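Local coordinates for fibronectin type III domain-containing protein (Simiduia agarivorans, PDB 6P2K) that probably hydrolyses xyloglucan-type polysaccharides, as an ancestral glycoside hydrolase family 74 enzyme whose catalytic region, held in this chain, pairs two seven-bladed beta-propellers, at residues I116-R122 against D163-V169; L181-V187 against P209-I214; S400-Y404 against Q415-N420; I453-W457 against D538-D544; P521-F525 against M535-I539. All blocks are in the same frame, centred on the assembly; numbering follows the deposited sequence.

Contact 1: I116-R122 against D163-V169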
# COMPACT_ATOMS: atom_id res chain seq x y z
N ILE B 116 -11.77 18.19 66.57
CA ILE B 116 -12.26 19.44 66.01
C ILE B 116 -12.76 19.16 64.60
O ILE B 116 -12.03 18.60 63.78
CB ILE B 116 -11.17 20.53 66.00
CG1 ILE B 116 -10.82 20.95 67.43
CG2 ILE B 116 -11.62 21.73 65.19
CD1 ILE B 116 -9.70 21.97 67.51
N ALA B 117 -14.01 19.53 64.34
CA ALA B 117 -14.59 19.45 63.00
C ALA B 117 -14.90 20.87 62.54
O ALA B 117 -15.64 21.59 63.22
CB ALA B 117 -15.85 18.58 62.99
N ALA B 118 -14.34 21.26 61.41
CA ALA B 118 -14.44 22.63 60.95
C ALA B 118 -15.34 22.73 59.73
O ALA B 118 -15.16 21.98 58.77
CB ALA B 118 -13.05 23.18 60.61
N PRO B 119 -16.34 23.62 59.76
CA PRO B 119 -17.15 23.86 58.56
C PRO B 119 -16.28 24.25 57.38
O PRO B 119 -15.32 25.00 57.51
CB PRO B 119 -18.07 25.00 58.99
CG PRO B 119 -18.22 24.81 60.46
CD PRO B 119 -16.90 24.27 60.95
N GLY B 120 -16.63 23.73 56.21
CA GLY B 120 -15.87 24.04 55.01
C GLY B 120 -16.40 23.28 53.82
O GLY B 120 -17.22 22.37 53.95
N TRP B 121 -15.88 23.66 52.65
CA TRP B 121 -16.28 22.98 51.41
C TRP B 121 -15.23 23.09 50.32
O TRP B 121 -15.59 23.00 49.14
CB TRP B 121 -17.61 23.55 50.91
CG TRP B 121 -17.57 25.04 50.71
CD1 TRP B 121 -17.25 25.70 49.56
CD2 TRP B 121 -17.84 26.05 51.69
NE1 TRP B 121 -17.31 27.06 49.76
CE2 TRP B 121 -17.67 27.29 51.06
CE3 TRP B 121 -18.22 26.01 53.04
CZ2 TRP B 121 -17.87 28.50 51.73
CZ3 TRP B 121 -18.41 27.21 53.70
CH2 TRP B 121 -18.24 28.44 53.05
N ARG B 122 -13.95 23.29 50.65
CA ARG B 122 -12.84 23.33 49.69
C ARG B 122 -13.13 24.41 48.65
O ARG B 122 -13.49 25.53 49.04
CB ARG B 122 -12.64 21.92 49.13
CG ARG B 122 -12.28 20.90 50.18
CD ARG B 122 -11.70 19.64 49.57
NE ARG B 122 -11.16 18.76 50.60
CZ ARG B 122 -9.87 18.63 50.86
NH1 ARG B 122 -8.97 19.31 50.16
NH2 ARG B 122 -9.47 17.81 51.83
N ASP B 163 -17.15 35.44 54.38
CA ASP B 163 -17.00 34.03 54.03
C ASP B 163 -16.32 33.27 55.16
O ASP B 163 -15.25 33.67 55.65
CB ASP B 163 -16.20 33.90 52.73
CG ASP B 163 -16.11 32.47 52.23
OD1 ASP B 163 -15.50 31.63 52.93
OD2 ASP B 163 -16.66 32.19 51.15
N ARG B 164 -16.92 32.15 55.56
CA ARG B 164 -16.54 31.41 56.75
C ARG B 164 -15.82 30.10 56.44
O ARG B 164 -15.58 29.31 57.36
CB ARG B 164 -17.78 31.13 57.60
CG ARG B 164 -18.67 30.06 56.99
CD ARG B 164 -20.13 30.23 57.36
NE ARG B 164 -20.99 29.49 56.43
CZ ARG B 164 -21.21 28.18 56.49
NH1 ARG B 164 -20.65 27.46 57.45
NH2 ARG B 164 -22.00 27.59 55.60
N ASN B 165 -15.47 29.86 55.18
CA ASN B 165 -14.84 28.60 54.78
C ASN B 165 -13.54 28.39 55.54
O ASN B 165 -12.63 29.23 55.49
CB ASN B 165 -14.60 28.61 53.28
CG ASN B 165 -14.29 27.23 52.72
OD1 ASN B 165 -14.30 26.24 53.44
ND2 ASN B 165 -14.02 27.17 51.42
N VAL B 166 -13.44 27.26 56.24
CA VAL B 166 -12.22 26.86 56.93
C VAL B 166 -11.51 25.82 56.08
O VAL B 166 -12.13 24.85 55.62
CB VAL B 166 -12.51 26.32 58.34
CG1 VAL B 166 -11.23 25.83 58.99
CG2 VAL B 166 -13.17 27.39 59.20
N TYR B 167 -10.21 26.01 55.88
CA TYR B 167 -9.44 25.13 55.00
C TYR B 167 -8.61 24.10 55.76
O TYR B 167 -8.53 22.95 55.32
CB TYR B 167 -8.52 25.97 54.10
CG TYR B 167 -9.29 26.82 53.12
CD1 TYR B 167 -9.95 26.25 52.04
CD2 TYR B 167 -9.38 28.20 53.28
CE1 TYR B 167 -10.66 27.03 51.14
CE2 TYR B 167 -10.09 28.99 52.39
CZ TYR B 167 -10.72 28.40 51.32
OH TYR B 167 -11.43 29.17 50.43
N SER B 168 -8.00 24.46 56.89
CA SER B 168 -7.21 23.49 57.63
C SER B 168 -7.25 23.81 59.12
O SER B 168 -7.52 24.94 59.54
CB SER B 168 -5.76 23.44 57.14
OG SER B 168 -5.30 24.71 56.73
N VAL B 169 -6.99 22.77 59.92
CA VAL B 169 -6.95 22.83 61.37
C VAL B 169 -5.79 21.95 61.82
O VAL B 169 -5.80 20.74 61.56
CB VAL B 169 -8.26 22.35 62.02
CG1 VAL B 169 -8.09 22.17 63.52
CG2 VAL B 169 -9.40 23.31 61.71
O HOH W 1 -13.17 22.61 56.91
O HOH W 2 -12.55 23.59 53.13
O HOH W 3 -12.83 27.80 48.33

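Contact 2: L181-V187 against P209-I214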
# COMPACT_ATOMS: atom_id res chain seq x y z
N LEU B 181 -6.29 27.42 63.00
CA LEU B 181 -7.12 27.16 61.84
C LEU B 181 -6.85 28.21 60.77
O LEU B 181 -6.54 29.37 61.07
CB LEU B 181 -8.62 27.15 62.19
CG LEU B 181 -9.35 28.43 62.60
CD1 LEU B 181 -9.89 29.21 61.41
CD2 LEU B 181 -10.48 28.05 63.54
N GLY B 182 -6.96 27.79 59.51
CA GLY B 182 -6.79 28.68 58.39
C GLY B 182 -8.08 28.84 57.61
O GLY B 182 -8.67 27.86 57.15
N SER B 183 -8.54 30.08 57.46
CA SER B 183 -9.87 30.32 56.94
C SER B 183 -9.85 31.54 56.02
O SER B 183 -8.87 32.29 55.96
CB SER B 183 -10.88 30.52 58.07
OG SER B 183 -12.10 31.04 57.58
N ASN B 184 -10.96 31.73 55.30
CA ASN B 184 -11.18 33.00 54.63
C ASN B 184 -11.39 34.13 55.64
O ASN B 184 -11.29 35.30 55.27
CB ASN B 184 -12.37 32.91 53.68
CG ASN B 184 -12.06 32.12 52.42
OD1 ASN B 184 -10.95 32.18 51.89
ND2 ASN B 184 -13.04 31.36 51.94
N LYS B 185 -11.69 33.79 56.89
CA LYS B 185 -11.69 34.80 57.95
C LYS B 185 -10.29 35.32 58.20
O LYS B 185 -10.09 36.52 58.46
CB LYS B 185 -12.27 34.21 59.24
CG LYS B 185 -13.67 33.64 59.11
CD LYS B 185 -14.63 34.70 58.59
CE LYS B 185 -16.07 34.26 58.72
NZ LYS B 185 -16.76 34.90 59.87
N GLY B 186 -9.30 34.45 58.11
CA GLY B 186 -7.93 34.71 58.49
C GLY B 186 -7.41 33.54 59.29
O GLY B 186 -8.08 32.53 59.46
N VAL B 187 -6.18 33.68 59.80
CA VAL B 187 -5.58 32.65 60.62
C VAL B 187 -5.90 32.94 62.08
O VAL B 187 -5.61 34.03 62.58
CB VAL B 187 -4.06 32.57 60.40
CG1 VAL B 187 -3.42 31.69 61.45
CG2 VAL B 187 -3.77 32.04 59.01
N PRO B 209 -6.68 39.32 52.59
CA PRO B 209 -7.01 38.89 53.95
C PRO B 209 -7.25 37.39 54.08
O PRO B 209 -7.08 36.85 55.18
CB PRO B 209 -8.30 39.67 54.27
CG PRO B 209 -8.55 40.57 53.06
CD PRO B 209 -7.82 39.96 51.92
N TRP B 210 -7.61 36.71 53.00
CA TRP B 210 -8.08 35.33 53.09
C TRP B 210 -6.90 34.36 53.09
O TRP B 210 -6.06 34.39 52.18
CB TRP B 210 -9.02 35.01 51.94
CG TRP B 210 -10.31 35.77 52.00
CD1 TRP B 210 -10.63 36.77 52.87
CD2 TRP B 210 -11.45 35.59 51.15
NE1 TRP B 210 -11.90 37.22 52.62
CE2 TRP B 210 -12.43 36.51 51.57
CE3 TRP B 210 -11.74 34.73 50.08
CZ2 TRP B 210 -13.67 36.61 50.96
CZ3 TRP B 210 -12.98 34.83 49.48
CH2 TRP B 210 -13.93 35.76 49.92
N ASN B 211 -6.85 33.50 54.10
CA ASN B 211 -5.87 32.43 54.13
C ASN B 211 -6.43 31.19 53.44
O ASN B 211 -7.59 30.82 53.65
CB ASN B 211 -5.48 32.08 55.57
CG ASN B 211 -4.66 30.81 55.65
OD1 ASN B 211 -5.15 29.75 56.03
ND2 ASN B 211 -3.39 30.92 55.28
N LYS B 212 -5.60 30.56 52.62
CA LYS B 212 -5.99 29.37 51.86
C LYS B 212 -5.28 28.13 52.39
O LYS B 212 -4.81 27.28 51.63
CB LYS B 212 -5.70 29.56 50.38
CG LYS B 212 -6.46 30.71 49.75
CD LYS B 212 -7.97 30.53 49.90
CE LYS B 212 -8.74 31.66 49.24
NZ LYS B 212 -10.20 31.38 49.20
N GLY B 213 -5.21 28.00 53.70
CA GLY B 213 -4.58 26.85 54.32
C GLY B 213 -3.34 27.24 55.10
O GLY B 213 -2.63 28.19 54.76
N ILE B 214 -3.07 26.48 56.16
CA ILE B 214 -1.90 26.71 57.00
C ILE B 214 -1.19 25.39 57.23
O ILE B 214 -1.76 24.31 57.08
CB ILE B 214 -2.25 27.34 58.36
CG1 ILE B 214 -3.22 26.44 59.11
CG2 ILE B 214 -2.82 28.74 58.17
CD1 ILE B 214 -3.80 27.07 60.33

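Contact 3: S400-Y404 against Q415-N420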
# COMPACT_ATOMS: atom_id res chain seq x y z
N SER B 400 -15.80 7.78 38.25
CA SER B 400 -16.39 9.06 38.64
C SER B 400 -16.66 9.96 37.44
O SER B 400 -16.66 11.19 37.58
CB SER B 400 -15.50 9.78 39.65
OG SER B 400 -15.01 8.89 40.64
N THR B 401 -16.90 9.38 36.27
CA THR B 401 -17.10 10.18 35.07
C THR B 401 -18.57 10.50 34.88
O THR B 401 -19.45 9.69 35.20
CB THR B 401 -16.60 9.44 33.82
OG1 THR B 401 -17.34 8.23 33.64
CG2 THR B 401 -15.11 9.12 33.95
N TYR B 402 -18.84 11.71 34.38
CA TYR B 402 -20.15 12.03 33.83
C TYR B 402 -20.23 11.44 32.42
O TYR B 402 -19.58 11.93 31.50
CB TYR B 402 -20.37 13.54 33.80
CG TYR B 402 -21.82 13.93 33.57
CD1 TYR B 402 -22.44 13.68 32.35
CD2 TYR B 402 -22.56 14.55 34.57
CE1 TYR B 402 -23.75 14.02 32.13
CE2 TYR B 402 -23.88 14.90 34.36
CZ TYR B 402 -24.47 14.63 33.14
OH TYR B 402 -25.78 14.97 32.91
N THR B 403 -21.02 10.38 32.26
CA THR B 403 -21.17 9.72 30.97
C THR B 403 -22.57 9.99 30.43
O THR B 403 -23.56 9.73 31.11
CB THR B 403 -20.91 8.22 31.09
OG1 THR B 403 -19.64 8.00 31.71
CG2 THR B 403 -20.90 7.58 29.70
N TYR B 404 -22.63 10.51 29.20
CA TYR B 404 -23.90 10.90 28.58
C TYR B 404 -24.62 9.71 27.94
O TYR B 404 -25.85 9.60 28.04
CB TYR B 404 -23.68 11.93 27.47
CG TYR B 404 -23.14 13.30 27.86
CD1 TYR B 404 -23.98 14.28 28.38
CD2 TYR B 404 -21.81 13.63 27.63
CE1 TYR B 404 -23.50 15.54 28.70
CE2 TYR B 404 -21.33 14.89 27.94
CZ TYR B 404 -22.17 15.84 28.47
OH TYR B 404 -21.68 17.08 28.78
N GLN B 415 -18.09 5.04 25.46
CA GLN B 415 -18.78 5.93 26.38
C GLN B 415 -18.58 7.36 25.90
O GLN B 415 -17.44 7.79 25.70
CB GLN B 415 -18.24 5.82 27.81
CG GLN B 415 -18.52 4.53 28.55
CD GLN B 415 -18.03 4.61 29.99
OE1 GLN B 415 -18.36 5.55 30.71
NE2 GLN B 415 -17.23 3.63 30.40
N GLY B 416 -19.68 8.08 25.70
CA GLY B 416 -19.59 9.51 25.46
C GLY B 416 -19.60 10.26 26.77
O GLY B 416 -20.56 10.14 27.54
N GLN B 417 -18.55 11.02 27.06
CA GLN B 417 -18.38 11.61 28.38
C GLN B 417 -18.22 13.12 28.28
O GLN B 417 -17.86 13.67 27.24
CB GLN B 417 -17.16 11.01 29.09
CG GLN B 417 -17.28 9.51 29.35
CD GLN B 417 -16.14 8.97 30.19
OE1 GLN B 417 -15.22 9.71 30.57
NE2 GLN B 417 -16.18 7.68 30.49
N ALA B 418 -18.50 13.78 29.40
CA ALA B 418 -18.06 15.15 29.61
C ALA B 418 -16.60 15.14 30.07
O ALA B 418 -16.14 14.18 30.69
CB ALA B 418 -18.94 15.85 30.64
N ASP B 419 -15.88 16.21 29.72
CA ASP B 419 -14.48 16.39 30.08
C ASP B 419 -13.54 15.41 29.38
O ASP B 419 -12.50 15.83 28.85
CB ASP B 419 -14.28 16.30 31.60
CG ASP B 419 -14.83 17.50 32.33
OD1 ASP B 419 -14.76 18.62 31.79
OD2 ASP B 419 -15.34 17.33 33.47
N ASN B 420 -13.87 14.12 29.37
CA ASN B 420 -12.99 13.09 28.82
C ASN B 420 -13.38 12.62 27.43
O ASN B 420 -12.70 11.76 26.87
CB ASN B 420 -12.92 11.90 29.77
CG ASN B 420 -12.65 12.32 31.20
OD1 ASN B 420 -11.69 13.03 31.49
ND2 ASN B 420 -13.50 11.87 32.12
O HOH W 4 -15.98 6.00 33.25
O HOH W 5 -16.60 13.06 33.34

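Contact 4: I453-W457 against D538-D544. With ZN (zinc ion), chain O; PE3 (3,6,9,12,15,18,21,24,27,30,33,36,39-tridecaoxahentetracontane-1,41-diol), chain V.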
# COMPACT_ATOMS: atom_id res chain seq x y z
N ILE B 453 -24.55 3.46 16.56
CA ILE B 453 -23.90 2.62 15.55
C ILE B 453 -24.74 2.66 14.28
O ILE B 453 -25.92 2.30 14.30
CB ILE B 453 -23.72 1.17 16.03
CG1 ILE B 453 -23.09 1.13 17.43
CG2 ILE B 453 -22.88 0.38 15.03
CD1 ILE B 453 -21.65 1.62 17.47
N ALA B 454 -24.12 3.08 13.18
CA ALA B 454 -24.76 3.16 11.87
C ALA B 454 -24.20 2.08 10.94
O ALA B 454 -23.47 1.17 11.37
CB ALA B 454 -24.58 4.56 11.28
N ASP B 455 -24.52 2.19 9.65
CA ASP B 455 -24.16 1.18 8.66
C ASP B 455 -23.71 1.88 7.38
O ASP B 455 -24.52 2.51 6.70
CB ASP B 455 -25.34 0.25 8.38
CG ASP B 455 -25.16 -0.55 7.11
OD1 ASP B 455 -24.13 -1.23 7.00
OD2 ASP B 455 -26.05 -0.49 6.24
N ALA B 456 -22.43 1.76 7.05
CA ALA B 456 -21.85 2.37 5.86
C ALA B 456 -21.46 1.27 4.88
O ALA B 456 -20.37 0.69 4.99
CB ALA B 456 -20.65 3.24 6.23
N TRP B 457 -22.34 1.01 3.91
CA TRP B 457 -22.11 -0.02 2.90
C TRP B 457 -21.80 -1.37 3.54
O TRP B 457 -20.93 -2.12 3.07
CB TRP B 457 -20.99 0.38 1.93
CG TRP B 457 -21.12 1.73 1.29
CD1 TRP B 457 -20.19 2.73 1.30
CD2 TRP B 457 -22.23 2.22 0.51
NE1 TRP B 457 -20.65 3.81 0.59
CE2 TRP B 457 -21.89 3.53 0.10
CE3 TRP B 457 -23.46 1.69 0.13
CZ2 TRP B 457 -22.75 4.31 -0.67
CZ3 TRP B 457 -24.32 2.47 -0.63
CH2 TRP B 457 -23.95 3.76 -1.03
N ASP B 538 -27.83 8.66 3.75
CA ASP B 538 -27.04 7.44 3.63
C ASP B 538 -25.62 7.79 4.06
O ASP B 538 -24.93 8.53 3.36
CB ASP B 538 -27.07 6.89 2.21
CG ASP B 538 -26.42 5.52 2.09
OD1 ASP B 538 -25.25 5.37 2.51
OD2 ASP B 538 -27.07 4.60 1.58
N ILE B 539 -25.19 7.25 5.21
CA ILE B 539 -23.88 7.62 5.73
C ILE B 539 -22.75 7.03 4.90
O ILE B 539 -21.65 7.59 4.87
CB ILE B 539 -23.77 7.21 7.21
CG1 ILE B 539 -22.48 7.77 7.81
CG2 ILE B 539 -23.83 5.69 7.35
CD1 ILE B 539 -22.34 7.54 9.28
N GLY B 540 -22.99 5.93 4.19
CA GLY B 540 -21.99 5.43 3.26
C GLY B 540 -21.70 6.42 2.15
O GLY B 540 -20.54 6.65 1.80
N ARG B 541 -22.75 7.01 1.58
CA ARG B 541 -22.57 8.02 0.54
C ARG B 541 -21.83 9.24 1.08
O ARG B 541 -20.96 9.80 0.41
CB ARG B 541 -23.93 8.42 -0.03
CG ARG B 541 -23.86 9.37 -1.21
CD ARG B 541 -25.20 9.42 -1.92
NE ARG B 541 -25.13 10.18 -3.17
CZ ARG B 541 -25.82 11.30 -3.40
NH1 ARG B 541 -26.62 11.79 -2.47
NH2 ARG B 541 -25.69 11.93 -4.56
N ALA B 542 -22.18 9.67 2.30
CA ALA B 542 -21.46 10.78 2.92
C ALA B 542 -19.98 10.44 3.10
O ALA B 542 -19.11 11.30 2.94
CB ALA B 542 -22.09 11.14 4.25
N LEU B 543 -19.68 9.18 3.43
CA LEU B 543 -18.29 8.78 3.55
C LEU B 543 -17.61 8.67 2.19
O LEU B 543 -16.41 8.93 2.08
CB LEU B 543 -18.19 7.48 4.34
CG LEU B 543 -18.45 7.68 5.84
CD1 LEU B 543 -18.80 6.38 6.55
CD2 LEU B 543 -17.25 8.34 6.50
N ASP B 544 -18.37 8.31 1.14
CA ASP B 544 -17.81 8.32 -0.21
C ASP B 544 -17.29 9.71 -0.56
O ASP B 544 -16.16 9.86 -1.06
CB ASP B 544 -18.85 7.84 -1.24
CG ASP B 544 -19.11 6.35 -1.15
OD1 ASP B 544 -18.36 5.64 -0.45
OD2 ASP B 544 -20.07 5.87 -1.80
ZN ZN O . -20.59 6.97 -3.69
O43 PE3 V . -23.06 -4.13 9.48
C42 PE3 V . -24.33 -3.71 9.98
C41 PE3 V . -24.14 -2.79 11.19
O40 PE3 V . -25.44 -2.40 11.65
C39 PE3 V . -25.35 -1.55 12.80
C38 PE3 V . -26.76 -1.17 13.23
O37 PE3 V . -27.51 -2.36 13.56
O HOH W 6 -24.46 2.73 3.82
O HOH W 7 -21.99 5.76 -4.39
O HOH W 8 -21.22 9.01 -3.63

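Contact 5: P521-F525 against M535-I539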
# COMPACT_ATOMS: atom_id res chain seq x y z
N PRO B 521 -30.35 1.37 8.90
CA PRO B 521 -29.21 1.83 9.70
C PRO B 521 -28.19 2.66 8.93
O PRO B 521 -27.18 3.07 9.52
CB PRO B 521 -28.59 0.52 10.21
CG PRO B 521 -29.03 -0.51 9.22
CD PRO B 521 -30.39 -0.09 8.76
N ALA B 522 -28.40 2.92 7.64
CA ALA B 522 -27.58 3.89 6.93
C ALA B 522 -28.06 5.31 7.14
O ALA B 522 -27.31 6.26 6.87
CB ALA B 522 -27.55 3.56 5.43
N LYS B 523 -29.28 5.49 7.63
CA LYS B 523 -29.90 6.80 7.80
C LYS B 523 -29.73 7.26 9.25
O LYS B 523 -30.03 6.51 10.18
CB LYS B 523 -31.38 6.74 7.43
CG LYS B 523 -32.17 8.01 7.73
CD LYS B 523 -33.53 7.96 7.04
CE LYS B 523 -33.38 7.94 5.52
NZ LYS B 523 -34.70 7.82 4.82
N VAL B 524 -29.24 8.49 9.42
CA VAL B 524 -28.92 9.03 10.74
C VAL B 524 -29.63 10.36 10.93
O VAL B 524 -29.58 11.23 10.05
CB VAL B 524 -27.40 9.21 10.93
CG1 VAL B 524 -27.08 9.61 12.37
CG2 VAL B 524 -26.64 7.94 10.54
N PHE B 525 -30.29 10.52 12.08
CA PHE B 525 -30.97 11.76 12.46
C PHE B 525 -30.17 12.49 13.53
O PHE B 525 -29.47 11.87 14.34
CB PHE B 525 -32.38 11.49 13.00
CG PHE B 525 -33.32 10.89 12.00
CD1 PHE B 525 -34.06 11.69 11.15
CD2 PHE B 525 -33.48 9.51 11.92
CE1 PHE B 525 -34.94 11.13 10.24
CE2 PHE B 525 -34.36 8.95 11.01
CZ PHE B 525 -35.08 9.76 10.17
N MET B 535 -30.76 15.31 8.71
CA MET B 535 -30.73 13.90 8.35
C MET B 535 -29.55 13.63 7.43
O MET B 535 -29.31 14.40 6.49
CB MET B 535 -32.04 13.49 7.67
CG MET B 535 -32.10 12.05 7.21
SD MET B 535 -33.77 11.59 6.70
CE MET B 535 -33.91 12.47 5.14
N VAL B 536 -28.81 12.57 7.71
CA VAL B 536 -27.88 11.98 6.76
C VAL B 536 -28.62 10.81 6.11
O VAL B 536 -28.86 9.79 6.75
CB VAL B 536 -26.58 11.53 7.43
CG1 VAL B 536 -25.71 10.77 6.44
CG2 VAL B 536 -25.83 12.74 7.98
N GLU B 537 -29.00 10.99 4.85
CA GLU B 537 -29.83 9.99 4.19
C GLU B 537 -29.12 8.64 4.09
O GLU B 537 -29.72 7.59 4.33
CB GLU B 537 -30.24 10.49 2.80
CG GLU B 537 -30.96 9.46 1.95
CD GLU B 537 -32.44 9.41 2.25
OE1 GLU B 537 -33.05 8.32 2.10
OE2 GLU B 537 -33.01 10.46 2.63
N ASP B 538 -27.83 8.66 3.75
CA ASP B 538 -27.04 7.44 3.63
C ASP B 538 -25.62 7.79 4.06
O ASP B 538 -24.93 8.53 3.36
CB ASP B 538 -27.07 6.89 2.21
CG ASP B 538 -26.42 5.52 2.09
OD1 ASP B 538 -25.25 5.37 2.51
OD2 ASP B 538 -27.07 4.60 1.58
N ILE B 539 -25.19 7.25 5.21
CA ILE B 539 -23.88 7.62 5.73
C ILE B 539 -22.75 7.03 4.90
O ILE B 539 -21.65 7.59 4.87
CB ILE B 539 -23.77 7.21 7.21
CG1 ILE B 539 -22.48 7.77 7.81
CG2 ILE B 539 -23.83 5.69 7.35
CD1 ILE B 539 -22.34 7.54 9.28

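Contact 1: I116-R122 against D163-V169
Ile-116 starts the interface through its CG2, 3.9 Å from Val-169 CG1, and Ala-118 extends it: its CB lies 3.6 Å from Val-166 CG1 and 3.8 Å from Val-169 CG2. With axes 6.8 Å apart at 162°, strands 116-119 and 166-169 run nearly antiparallel but are joined here mainly by small apolar side chains. At the end of the first strand the backbones close in. Pro-119 O accepts from Val-166 N (3.2 Å), while Pro-119 CB sits 3.9 Å from Arg-164 NH1. Gly-120 follows, where any CB would clash with Val-166 O. Trp-121 N then donates to Asn-165 OD1 (3.1 Å), and its six-membered ring takes Asn-165 CB over one face, a CH-pi contact 3.8 Å from CB to centroid. Trp-121 CZ3 also lies over the Arg-164 guanidinium, 4.1 Å from CZ; that group is held by a salt bridge to Glu-133, and the indole NE1 bonds to Asp-125. Arg-122 O receives Asn-165 ND2 (2.9 Å), and water 3 bridges Arg-122 O to Tyr-167 OH, which also bonds Lys-212. Asn-165 thus clamps two successive residues, fixed in turn by an Asx turn in which its N donates to Asp-163 OD1 (2.9 Å), which Asn-184 also bonds. This is blade-to-blade packing in the N-terminal beta-propeller: the second strand of one blade lies against the innermost strand of the next, near the zinc ligands Gln-16 and Asp-124.

Contact 2: L181-V187 against P209-I214
Pro-209 leads into the strand, its O 4.0 Å from Gly-186 CA. Trp-210 lays its indole beside the turn at Asn-184, whose CB stands over the five-membered ring, 4.0 Å from the centroid, in a CH-pi contact. Asn-211 supplies the one backbone link between the segments, its N donating to Ser-183 O (3.0 Å). Its side chain folds back on its own strand: OD1 accepts from Gly-213 N (2.9 Å), an Asx turn, and ND2 donates to Gly-213 O (2.9 Å). That places Asn-211 OD1 only 3.1 Å from Gly-182 CA, where a side chain on residue 182 would collide with it. Lys-212 reaches across with NZ to Asn-184 OD1 (2.9 Å) and also bonds Tyr-167 OH; the other end of the Asn-184 amide is tied to Asp-163. Gly-213 has backbone angles (115/149) that call for glycine, and after it Ile-214 turns back to the partner, with CD1 3.3 Å from Gly-182 N and CG2 3.5 Å from Val-187 CG2. The turn met by these residues is itself stiffened, Ser-183 OG, which also bonds Asn-165 O, accepting from Lys-185 N (2.9 Å) as an ST turn and Gly-186 N donating to Ser-183 O (3.1 Å). Strands 181-183 and 210-214 cross at 140°, the innermost strand of one propeller blade packing on the face of its neighbour.

Contact 3: S400-Y404 against Q415-N420
An antiparallel beta hairpin is joined here at its open end, where strand 403-409 enters and strand 412-417 leaves, close to the middle of the chain. Thr-403 and Gln-417 form a non-hydrogen-bonded pair with CA atoms 4.2 Å apart, and backbone bonds flank it: Ala-418 N to Tyr-402 O (3.0 Å) and Tyr-404 N to Gly-416 O (2.7 Å). Beyond the Ala-418 to Tyr-402 bond, at the open end, water 5 spans the gap, donating to Ala-418 O (2.9 Å) and accepting from Tyr-402 N (2.8 Å). In the propeller these are the innermost and second strands of the first blade of the C-terminal domain, continued by strand 421-425; Asp-405, just after Tyr-404, binds a zinc ion together with Asp-513. On the face carrying Thr-403 and Gln-417 a polar network runs across the strands. Thr-403 OG1 donates to Gln-415 OE1 (2.9 Å), which also receives Gln-417 NE2 (3.1 Å), while Gln-417 OE1 is bonded by Asn-420 ND2 (3.2 Å); Asn-420 OD1 bonds Gln-355. Two tyrosines pack against Ala-418 instead: its CB is 3.7 Å from Tyr-404 CE2 and 4.2 Å from Tyr-402 CB. The Tyr-404 hydroxyl bonds Asp-447 on the first strand of the following blade, and that of Tyr-402 bonds Lys-693. A glycerol, probably from crystallisation, touches Ala-418.

Contact 4: I453-W457 against D538-D544
Strand 453-456 meets the first turns of helix 539-544 at 65°, with axes 7.4 Å apart, and the backbones come closest where Ala-456 CA lies 4.0 Å from Gly-540 CA. Gly-540 makes this approach possible, since a CB there would clash with Trp-457 CE2. Asp-538 is the helix N-cap: its OD1 accepts from Arg-541 N (3.1 Å) and weakly from Gly-540 N (2.9 Å). Water 6 ties this cap to the strand end, donating to Asp-538 OD1 (3.1 Å) and Asp-455 O (2.9 Å) and accepting from Trp-457 N (2.7 Å). Beneath, Ile-539 CG2 packs 4.2 Å from both Ala-454 CB and Ala-456 CB, and Leu-543 CD1 reaches within 3.7 Å of Ala-456 CB. Trp-457 spreads over the helix start, its five-membered ring taking Gly-540 CA over one face, 3.7 Å from CA to centroid. Its NE1 makes a weak hydrogen bond to Asp-544 OD1 (3.1 Å). Asp-544 OD2 binds zinc at 2.2 Å with waters 7 and 8, and Asp-544 OD2 of the second subunit is the remaining ligand. Arg-548 of that subunit bonds Asp-544 OD2 and makes a cation-pi contact with Trp-457, while its Tyr-545 meets the indole edge-to-face. A helix inserted in one blade of the C-terminal propeller thus packs against the preceding blade and carries a metal site bridging two subunits.

Contact 5: P521-F525 against M535-I539
Val-524 and Val-536 satisfy each other's backbone completely: Val-524 N donates to Val-536 O (3.0 Å) and Val-536 N to Val-524 O (2.8 Å), a hydrogen-bonded antiparallel pair. Val-536 O also lies 3.3 Å from Lys-523 CA in a CA-H...O contact. Past this pair the chains continue side by side, and Ala-522 O accepts from Ile-539 N (2.9 Å), so an amide of the first helical turn is satisfied by the opposite segment. The two following amides, of Gly-540 (weakly) and Arg-541, are capped by Asp-538 OD1 at the N-cap. These segments are the open end of the hairpin 524-528 and 532-536, the second and third strands of a C-terminal propeller blade, whose third strand leads through Glu-537 and Asp-538 into helix 539-547. Lys-523 NZ forms a salt bridge with Glu-537 OE1, weak as a hydrogen bond at 3.2 Å, and is held too by Glu-580. Apolar packing fills both faces. Val-524 CB stands 4.3 Å from Val-536 CB, with Ile-539 nearby. On the Phe-525 and Met-535 face, Met-535 SD lies obliquely 4.6 Å from the Phe-525 ring centroid, a Met-aromatic contact, and 3.7 Å from Lys-523 CD.

Overall arrangement
Along the chain the contacts come in order, except that contacts 4 and 5 overlap at Asp-538 and Ile-539. Contacts 1 and 2, with centres 9 Å apart, lie on either side of the blade containing strands 166-171 and 179-183, so three successive blades of the N-terminal propeller are linked in series. Contact 3 opens the C-terminal propeller, about 30 Å from contact 1 centre to centre. Contact 4 joins its next two blades and contact 5 lies within the second of them; their centres, 7 Å apart, lie about 56 and 54 Å from that of contact 1, across the chain's centre. Blade-to-blade packing recurs in both propellers, while contact 4 also reaches a second subunit.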